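Local coordinates for protein stress response kinase A (Escherichia coli, PDB 1ZYL) that phosphorylates itself and other proteins on serine and threonine using ATP, and helps the cell withstand stress, probably that linked to reactive oxygen species, at residues A[172-177]-A[301-306]. Residues are numbered along the deposited sequence; the frame is centred on the assembly and turned at random.
Sequences AAFLKA and DYWLRQ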
ATOM      1  N   ALA A 172     -11.668 -19.974 -17.368  1.00 28.66           N
ATOM      2  CA  ALA A 172     -11.328 -19.616 -18.736  1.00 26.95           C
ATOM      3  C   ALA A 172     -11.732 -18.186 -19.043  1.00 26.50           C
ATOM      4  O   ALA A 172     -10.910 -17.368 -19.456  1.00 26.10           O
ATOM      5  CB  ALA A 172     -12.003 -20.554 -19.693  1.00 25.40           C
ATOM      6  N   ALA A 173     -13.006 -17.887 -18.837  1.00 26.13           N
ATOM      7  CA  ALA A 173     -13.517 -16.550 -19.099  1.00 26.26           C
ATOM      8  C   ALA A 173     -12.719 -15.547 -18.285  1.00 27.02           C
ATOM      9  O   ALA A 173     -12.322 -14.498 -18.791  1.00 26.77           O
ATOM     10  CB  ALA A 173     -14.986 -16.473 -18.721  1.00 25.15           C
ATOM     11  N   PHE A 174     -12.484 -15.888 -17.019  1.00 26.42           N
ATOM     12  CA  PHE A 174     -11.742 -15.019 -16.116  1.00 23.69           C
ATOM     13  C   PHE A 174     -10.327 -14.769 -16.607  1.00 23.21           C
ATOM     14  O   PHE A 174      -9.880 -13.625 -16.672  1.00 23.62           O
ATOM     15  CB  PHE A 174     -11.712 -15.613 -14.703  1.00 21.28           C
ATOM     16  CG  PHE A 174     -10.700 -14.971 -13.808  1.00 20.56           C
ATOM     17  CD1 PHE A 174      -9.373 -15.392 -13.824  1.00 18.56           C
ATOM     18  CD2 PHE A 174     -11.051 -13.895 -13.002  1.00 19.85           C
ATOM     19  CE1 PHE A 174      -8.417 -14.749 -13.060  1.00 17.45           C
ATOM     20  CE2 PHE A 174     -10.097 -13.241 -12.230  1.00 18.40           C
ATOM     21  CZ  PHE A 174      -8.779 -13.668 -12.261  1.00 18.31           C
ATOM     22  N   LEU A 175      -9.613 -15.832 -16.948  1.00 22.69           N
ATOM     23  CA  LEU A 175      -8.254 -15.664 -17.426  1.00 22.47           C
ATOM     24  C   LEU A 175      -8.255 -14.872 -18.729  1.00 22.46           C
ATOM     25  O   LEU A 175      -7.284 -14.200 -19.050  1.00 23.29           O
ATOM     26  CB  LEU A 175      -7.579 -17.026 -17.623  1.00 21.25           C
ATOM     27  CG  LEU A 175      -7.392 -17.893 -16.370  1.00 20.93           C
ATOM     28  CD1 LEU A 175      -6.485 -19.086 -16.685  1.00 18.43           C
ATOM     29  CD2 LEU A 175      -6.782 -17.065 -15.256  1.00 20.72           C
ATOM     30  N   LYS A 176      -9.351 -14.945 -19.473  1.00 21.88           N
ATOM     31  CA  LYS A 176      -9.461 -14.221 -20.734  1.00 21.49           C
ATOM     32  C   LYS A 176      -9.633 -12.737 -20.427  1.00 21.47           C
ATOM     33  O   LYS A 176      -8.968 -11.889 -21.009  1.00 21.83           O
ATOM     34  CB  LYS A 176     -10.663 -14.736 -21.531  1.00 21.68           C
ATOM     35  CG  LYS A 176     -10.791 -14.209 -22.956  1.00 19.60           C
ATOM     36  CD  LYS A 176     -12.018 -14.809 -23.606  1.00 20.98           C
ATOM     37  CE  LYS A 176     -12.154 -14.434 -25.069  1.00 22.85           C
ATOM     38  NZ  LYS A 176     -12.449 -12.995 -25.266  1.00 23.32           N
ATOM     39  N   ALA A 177     -10.535 -12.431 -19.507  1.00 21.26           N
ATOM     40  CA  ALA A 177     -10.765 -11.055 -19.115  1.00 21.05           C
ATOM     41  C   ALA A 177      -9.469 -10.476 -18.548  1.00 21.64           C
ATOM     42  O   ALA A 177      -9.192  -9.290 -18.719  1.00 23.41           O
ATOM     43  CB  ALA A 177     -11.877 -10.982 -18.074  1.00 20.64           C
ATOM     44  N   ASP A 301     -19.963 -16.216  -7.630  1.00 37.05           N
ATOM     45  CA  ASP A 301     -20.431 -14.832  -7.648  1.00 36.99           C
ATOM     46  C   ASP A 301     -19.246 -13.887  -7.673  1.00 34.28           C
ATOM     47  O   ASP A 301     -19.151 -13.008  -8.524  1.00 32.81           O
ATOM     48  CB  ASP A 301     -21.284 -14.519  -6.410  1.00 40.17           C
ATOM     49  CG  ASP A 301     -22.627 -15.232  -6.419  1.00 43.70           C
ATOM     50  OD1 ASP A 301     -22.637 -16.480  -6.362  1.00 47.59           O
ATOM     51  OD2 ASP A 301     -23.673 -14.546  -6.479  1.00 43.54           O
ATOM     52  N   TYR A 302     -18.334 -14.097  -6.737  1.00 32.01           N
ATOM     53  CA  TYR A 302     -17.150 -13.273  -6.625  1.00 30.57           C
ATOM     54  C   TYR A 302     -16.276 -13.294  -7.872  1.00 29.28           C
ATOM     55  O   TYR A 302     -15.822 -12.249  -8.324  1.00 29.27           O
ATOM     56  CB  TYR A 302     -16.345 -13.708  -5.405  1.00 31.35           C
ATOM     57  CG  TYR A 302     -15.083 -12.920  -5.198  1.00 31.36           C
ATOM     58  CD1 TYR A 302     -13.853 -13.429  -5.593  1.00 31.59           C
ATOM     59  CD2 TYR A 302     -15.124 -11.643  -4.640  1.00 32.10           C
ATOM     60  CE1 TYR A 302     -12.692 -12.685  -5.439  1.00 33.81           C
ATOM     61  CE2 TYR A 302     -13.972 -10.890  -4.482  1.00 32.55           C
ATOM     62  CZ  TYR A 302     -12.757 -11.416  -4.885  1.00 33.83           C
ATOM     63  OH  TYR A 302     -11.611 -10.669  -4.751  1.00 36.36           O
ATOM     64  N   TRP A 303     -16.034 -14.474  -8.434  1.00 28.63           N
ATOM     65  CA  TRP A 303     -15.204 -14.559  -9.633  1.00 27.65           C
ATOM     66  C   TRP A 303     -15.927 -14.132 -10.894  1.00 26.25           C
ATOM     67  O   TRP A 303     -15.302 -13.922 -11.925  1.00 25.98           O
ATOM     68  CB  TRP A 303     -14.612 -15.961  -9.803  1.00 27.41           C
ATOM     69  CG  TRP A 303     -13.609 -16.238  -8.752  1.00 30.05           C
ATOM     70  CD1 TRP A 303     -13.827 -16.857  -7.562  1.00 32.21           C
ATOM     71  CD2 TRP A 303     -12.258 -15.767  -8.716  1.00 33.06           C
ATOM     72  NE1 TRP A 303     -12.703 -16.794  -6.778  1.00 33.17           N
ATOM     73  CE2 TRP A 303     -11.723 -16.129  -7.461  1.00 32.86           C
ATOM     74  CE3 TRP A 303     -11.447 -15.068  -9.621  1.00 34.46           C
ATOM     75  CZ2 TRP A 303     -10.416 -15.818  -7.085  1.00 32.92           C
ATOM     76  CZ3 TRP A 303     -10.143 -14.757  -9.244  1.00 34.72           C
ATOM     77  CH2 TRP A 303      -9.644 -15.133  -7.986  1.00 34.31           C
ATOM     78  N   LEU A 304     -17.245 -14.003 -10.819  1.00 26.95           N
ATOM     79  CA  LEU A 304     -18.000 -13.545 -11.972  1.00 26.90           C
ATOM     80  C   LEU A 304     -17.944 -12.034 -11.951  1.00 28.35           C
ATOM     81  O   LEU A 304     -17.709 -11.409 -12.977  1.00 28.33           O
ATOM     82  CB  LEU A 304     -19.450 -13.999 -11.903  1.00 24.83           C
ATOM     83  CG  LEU A 304     -19.670 -15.494 -12.094  1.00 24.22           C
ATOM     84  CD1 LEU A 304     -21.153 -15.773 -12.093  1.00 23.88           C
ATOM     85  CD2 LEU A 304     -19.041 -15.947 -13.387  1.00 22.31           C
ATOM     86  N   ARG A 305     -18.153 -11.454 -10.768  1.00 30.73           N
ATOM     87  CA  ARG A 305     -18.118 -10.003 -10.600  1.00 31.53           C
ATOM     88  C   ARG A 305     -16.742  -9.479 -10.960  1.00 28.93           C
ATOM     89  O   ARG A 305     -16.610  -8.432 -11.586  1.00 29.38           O
ATOM     90  CB  ARG A 305     -18.419  -9.597  -9.153  1.00 35.08           C
ATOM     91  CG  ARG A 305     -19.787  -9.987  -8.633  1.00 41.72           C
ATOM     92  CD  ARG A 305     -20.187  -9.101  -7.453  1.00 47.24           C
ATOM     93  NE  ARG A 305     -21.057  -9.786  -6.498  1.00 52.21           N
ATOM     94  CZ  ARG A 305     -20.652 -10.749  -5.670  1.00 55.21           C
ATOM     95  NH1 ARG A 305     -21.516 -11.315  -4.836  1.00 57.18           N
ATOM     96  NH2 ARG A 305     -19.382 -11.147  -5.667  1.00 54.75           N
ATOM     97  N   GLN A 306     -15.719 -10.216 -10.546  1.00 26.44           N
ATOM     98  CA  GLN A 306     -14.342  -9.828 -10.803  1.00 24.15           C
ATOM     99  C   GLN A 306     -14.104  -9.832 -12.305  1.00 22.33           C
ATOM    100  O   GLN A 306     -13.523  -8.893 -12.847  1.00 22.45           O
ATOM    101  CB  GLN A 306     -13.390 -10.804 -10.112  1.00 24.53           C
ATOM    102  CG  GLN A 306     -12.077 -10.200  -9.662  1.00 25.78           C
ATOM    103  CD  GLN A 306     -12.258  -9.158  -8.583  1.00 25.75           C
ATOM    104  OE1 GLN A 306     -12.934  -9.399  -7.582  1.00 26.67           O
ATOM    105  NE2 GLN A 306     -11.644  -7.993  -8.775  1.00 24.89           N
TER
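The indole NE1 of Trp303 is hydrogen-bonded to the backbone O of Leu297, while the carbon rim of the same ring meets Phe174. This is a T-shaped pair. The CE3 and CZ3 edge of Trp303 is directed at one face of the Phe174 ring. The ring planes stand at 79°. The centroid of the phenyl ring lies 5.0 Å from that of the six-membered indole ring. CE3 of Trp303 lies 3.6 Å from CD2 of Phe174. CG of Phe174 is anti to the backbone N (chi1 166°), which carries the ring across to the other helix. The contact joins helix 171-188 to helix 300-316 in the helical part of this kinase-like phosphotransferase fold, away from the active site. Leu278 of helix 266-283 touches Phe174 and Trp303, and Phe160 makes a further edge-to-face pair with Phe174. At the edge of the phenyl ring, CE2 of Phe174 is 4.4 Å from CG of Gln306. An alanine in place of Phe174 is likely to open a gap between the helices and deprive the Trp303 edge of its aromatic face. Pro167 and Leu170 also pack against the indole.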